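Local coordinates for Hpr(Ser) kinase (Coxiella burnetii, PDB 3TQF), which probably phosphorylates a serine of the phosphocarrier protein HPr using ATP and removes that phosphate again, at residues I99-P104 against F133-G138. Numbering follows the deposited sequence.
Sequences ISLVKP and FPIHPG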
ATOM      1  N   ILE A  99      17.716 -10.284   4.093  1.00 32.36           N
ATOM      2  CA  ILE A  99      16.871  -9.578   5.052  1.00 32.21           C
ATOM      3  C   ILE A  99      16.058 -10.583   5.851  1.00 32.95           C
ATOM      4  O   ILE A  99      15.422 -11.470   5.291  1.00 32.41           O
ATOM      5  CB  ILE A  99      15.917  -8.584   4.368  1.00 31.07           C
ATOM      6  CG1 ILE A  99      16.705  -7.513   3.615  1.00 30.41           C
ATOM      7  CG2 ILE A  99      15.009  -7.924   5.397  1.00 31.10           C
ATOM      8  CD1 ILE A  99      15.841  -6.626   2.761  1.00 29.59           C
ATOM      9  N   SER A 100      16.092 -10.429   7.169  1.00 34.51           N
ATOM     10  CA  SER A 100      15.380 -11.303   8.086  1.00 35.79           C
ATOM     11  C   SER A 100      14.291 -10.491   8.776  1.00 36.08           C
ATOM     12  O   SER A 100      14.590  -9.630   9.601  1.00 36.92           O
ATOM     13  CB  SER A 100      16.356 -11.875   9.112  1.00 37.70           C
ATOM     14  OG  SER A 100      15.723 -12.833   9.933  1.00 39.54           O
ATOM     15  N   LEU A 101      13.033 -10.759   8.418  1.00 35.67           N
ATOM     16  CA  LEU A 101      11.889 -10.026   8.960  1.00 36.05           C
ATOM     17  C   LEU A 101      11.588 -10.523  10.357  1.00 38.58           C
ATOM     18  O   LEU A 101      11.299 -11.698  10.542  1.00 39.53           O
ATOM     19  CB  LEU A 101      10.656 -10.220   8.080  1.00 35.01           C
ATOM     20  CG  LEU A 101      10.741  -9.747   6.625  1.00 32.71           C
ATOM     21  CD1 LEU A 101       9.488 -10.158   5.885  1.00 31.39           C
ATOM     22  CD2 LEU A 101      10.949  -8.242   6.543  1.00 31.72           C
ATOM     23  N   VAL A 102      11.649  -9.620  11.332  1.00 40.33           N
ATOM     24  CA  VAL A 102      11.526  -9.970  12.743  1.00 43.31           C
ATOM     25  C   VAL A 102      10.357  -9.233  13.374  1.00 44.91           C
ATOM     26  O   VAL A 102      10.079  -8.091  13.019  1.00 44.24           O
ATOM     27  CB  VAL A 102      12.808  -9.596  13.509  1.00 44.66           C
ATOM     28  CG1 VAL A 102      12.665  -9.903  14.996  1.00 47.62           C
ATOM     29  CG2 VAL A 102      14.003 -10.327  12.921  1.00 43.95           C
ATOM     30  N   LYS A 103       9.678  -9.890  14.311  1.00 47.63           N
ATOM     31  CA  LYS A 103       8.588  -9.266  15.053  1.00 49.76           C
ATOM     32  C   LYS A 103       9.212  -8.249  16.002  1.00 51.84           C
ATOM     33  O   LYS A 103      10.195  -8.561  16.675  1.00 53.44           O
ATOM     34  CB  LYS A 103       7.796 -10.299  15.858  1.00 52.27           C
ATOM     35  CG  LYS A 103       7.225 -11.473  15.047  1.00 51.72           C
ATOM     36  CD  LYS A 103       5.797 -11.238  14.580  1.00 51.93           C
ATOM     37  CE  LYS A 103       5.175 -12.532  14.058  1.00 52.12           C
ATOM     38  NZ  LYS A 103       4.807 -13.473  15.156  1.00 55.09           N
ATOM     39  N   PRO A 104       8.655  -7.028  16.060  1.00 52.43           N
ATOM     40  CA  PRO A 104       9.208  -5.967  16.898  1.00 54.47           C
ATOM     41  C   PRO A 104       9.586  -6.395  18.313  1.00 58.14           C
ATOM     42  O   PRO A 104      10.618  -5.962  18.821  1.00 59.32           O
ATOM     43  CB  PRO A 104       8.078  -4.943  16.934  1.00 55.17           C
ATOM     44  CG  PRO A 104       7.416  -5.092  15.622  1.00 52.26           C
ATOM     45  CD  PRO A 104       7.529  -6.540  15.244  1.00 51.10           C
ATOM     46  N   PHE A 133      15.036  -6.718  10.188  1.00 38.68           N
ATOM     47  CA  PHE A 133      14.048  -5.666   9.970  1.00 38.50           C
ATOM     48  C   PHE A 133      12.767  -5.905  10.756  1.00 39.91           C
ATOM     49  O   PHE A 133      12.140  -6.945  10.601  1.00 39.42           O
ATOM     50  CB  PHE A 133      13.713  -5.528   8.487  1.00 36.43           C
ATOM     51  CG  PHE A 133      12.964  -4.269   8.169  1.00 36.22           C
ATOM     52  CD1 PHE A 133      11.589  -4.278   8.035  1.00 35.67           C
ATOM     53  CD2 PHE A 133      13.635  -3.066   8.049  1.00 36.60           C
ATOM     54  CE1 PHE A 133      10.901  -3.120   7.762  1.00 36.03           C
ATOM     55  CE2 PHE A 133      12.951  -1.901   7.779  1.00 36.89           C
ATOM     56  CZ  PHE A 133      11.582  -1.927   7.635  1.00 36.78           C
ATOM     57  N   PRO A 134      12.363  -4.925  11.589  1.00 42.15           N
ATOM     58  CA  PRO A 134      11.142  -5.048  12.372  1.00 44.03           C
ATOM     59  C   PRO A 134       9.900  -4.914  11.505  1.00 43.41           C
ATOM     60  O   PRO A 134       9.798  -3.974  10.721  1.00 42.46           O
ATOM     61  CB  PRO A 134      11.234  -3.879  13.343  1.00 46.13           C
ATOM     62  CG  PRO A 134      12.021  -2.868  12.629  1.00 44.95           C
ATOM     63  CD  PRO A 134      13.005  -3.613  11.791  1.00 42.84           C
ATOM     64  N   ILE A 135       8.966  -5.847  11.657  1.00 44.56           N
ATOM     65  CA  ILE A 135       7.763  -5.874  10.835  1.00 44.33           C
ATOM     66  C   ILE A 135       6.556  -5.347  11.607  1.00 46.76           C
ATOM     67  O   ILE A 135       6.078  -5.988  12.538  1.00 48.99           O
ATOM     68  CB  ILE A 135       7.482  -7.300  10.299  1.00 43.62           C
ATOM     69  CG1 ILE A 135       6.264  -7.301   9.371  1.00 43.22           C
ATOM     70  CG2 ILE A 135       7.274  -8.290  11.442  1.00 45.60           C
ATOM     71  CD1 ILE A 135       6.256  -8.471   8.380  1.00 42.09           C
ATOM     72  N   HIS A 136       6.082  -4.167  11.220  1.00 47.14           N
ATOM     73  CA  HIS A 136       4.833  -3.615  11.739  1.00 49.28           C
ATOM     74  C   HIS A 136       3.767  -3.790  10.665  1.00 48.73           C
ATOM     75  O   HIS A 136       4.053  -3.593   9.484  1.00 47.05           O
ATOM     76  CB  HIS A 136       4.993  -2.134  12.062  1.00 50.37           C
ATOM     77  CG  HIS A 136       6.026  -1.847  13.106  1.00 51.42           C
ATOM     78  ND1 HIS A 136       5.738  -1.829  14.455  1.00 53.79           N
ATOM     79  CD2 HIS A 136       7.344  -1.554  13.000  1.00 50.07           C
ATOM     80  CE1 HIS A 136       6.834  -1.543  15.134  1.00 54.57           C
ATOM     81  NE2 HIS A 136       7.823  -1.373  14.275  1.00 52.29           N
ATOM     82  N   PRO A 137       2.531  -4.153  11.057  1.00 50.86           N
ATOM     83  CA  PRO A 137       1.518  -4.333  10.016  1.00 50.24           C
ATOM     84  C   PRO A 137       1.029  -2.994   9.455  1.00 50.50           C
ATOM     85  O   PRO A 137       0.647  -2.109  10.220  1.00 52.66           O
ATOM     86  CB  PRO A 137       0.377  -5.071  10.744  1.00 52.38           C
ATOM     87  CG  PRO A 137       0.844  -5.288  12.168  1.00 54.34           C
ATOM     88  CD  PRO A 137       1.961  -4.329  12.406  1.00 53.85           C
ATOM     89  N   GLY A 138       1.071  -2.850   8.133  1.00 48.70           N
ATOM     90  CA  GLY A 138       0.480  -1.695   7.456  1.00 49.22           C
ATOM     91  C   GLY A 138       1.240  -0.382   7.576  1.00 49.38           C
ATOM     92  O   GLY A 138       0.647   0.657   7.886  1.00 51.57           O
TER
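F133 straddles S100 and V102 in parallel strand pairing: its N-H goes to S100 O, and its own carbonyl O accepts the N-H of V102 at 2.8 Å (V102 N to F133 O) in a nearly straight bond (176° at the hydrogen). Its CB lies beside I99 CG2, the two side chains pointing the same way, and L101 CD2 approaches the ring obliquely, 4.3 Å from F133 CD1. Chi1 of -166° sets CG anti to the backbone N, and the side chain also touches L141 of helix 141-165. P134 has no N-H to give; its CA sits 3.3 Å from V102 O, a CA-H...O contact, while its ring turns to the sheet face of V102, where M107 touches both. I135 N reaches that same V102 O at 2.9 Å. I135 CD1 lies 4.4 Å from L101 CD1, and I135 CG2 4.2 Å from P104 CD. Next, H136 receives P104 CG over one face of its imidazole, 3.9 Å from the ring centroid and offset toward the rim, a CH-pi contact; N26 of a second subunit also packs on H136. Strand 92-102 runs between 17-23 and 126-134, and L101 touches residues consistent with a P-loop. Three backbone bonds carry the pairing just beyond strand 126-134, after which the contact passes to the side chains of I135, H136 and P104. Because F133 and I135 make those bonds, with V102 O taking one N-H and one CA-H, the ladder passes P134 without needing it as a donor.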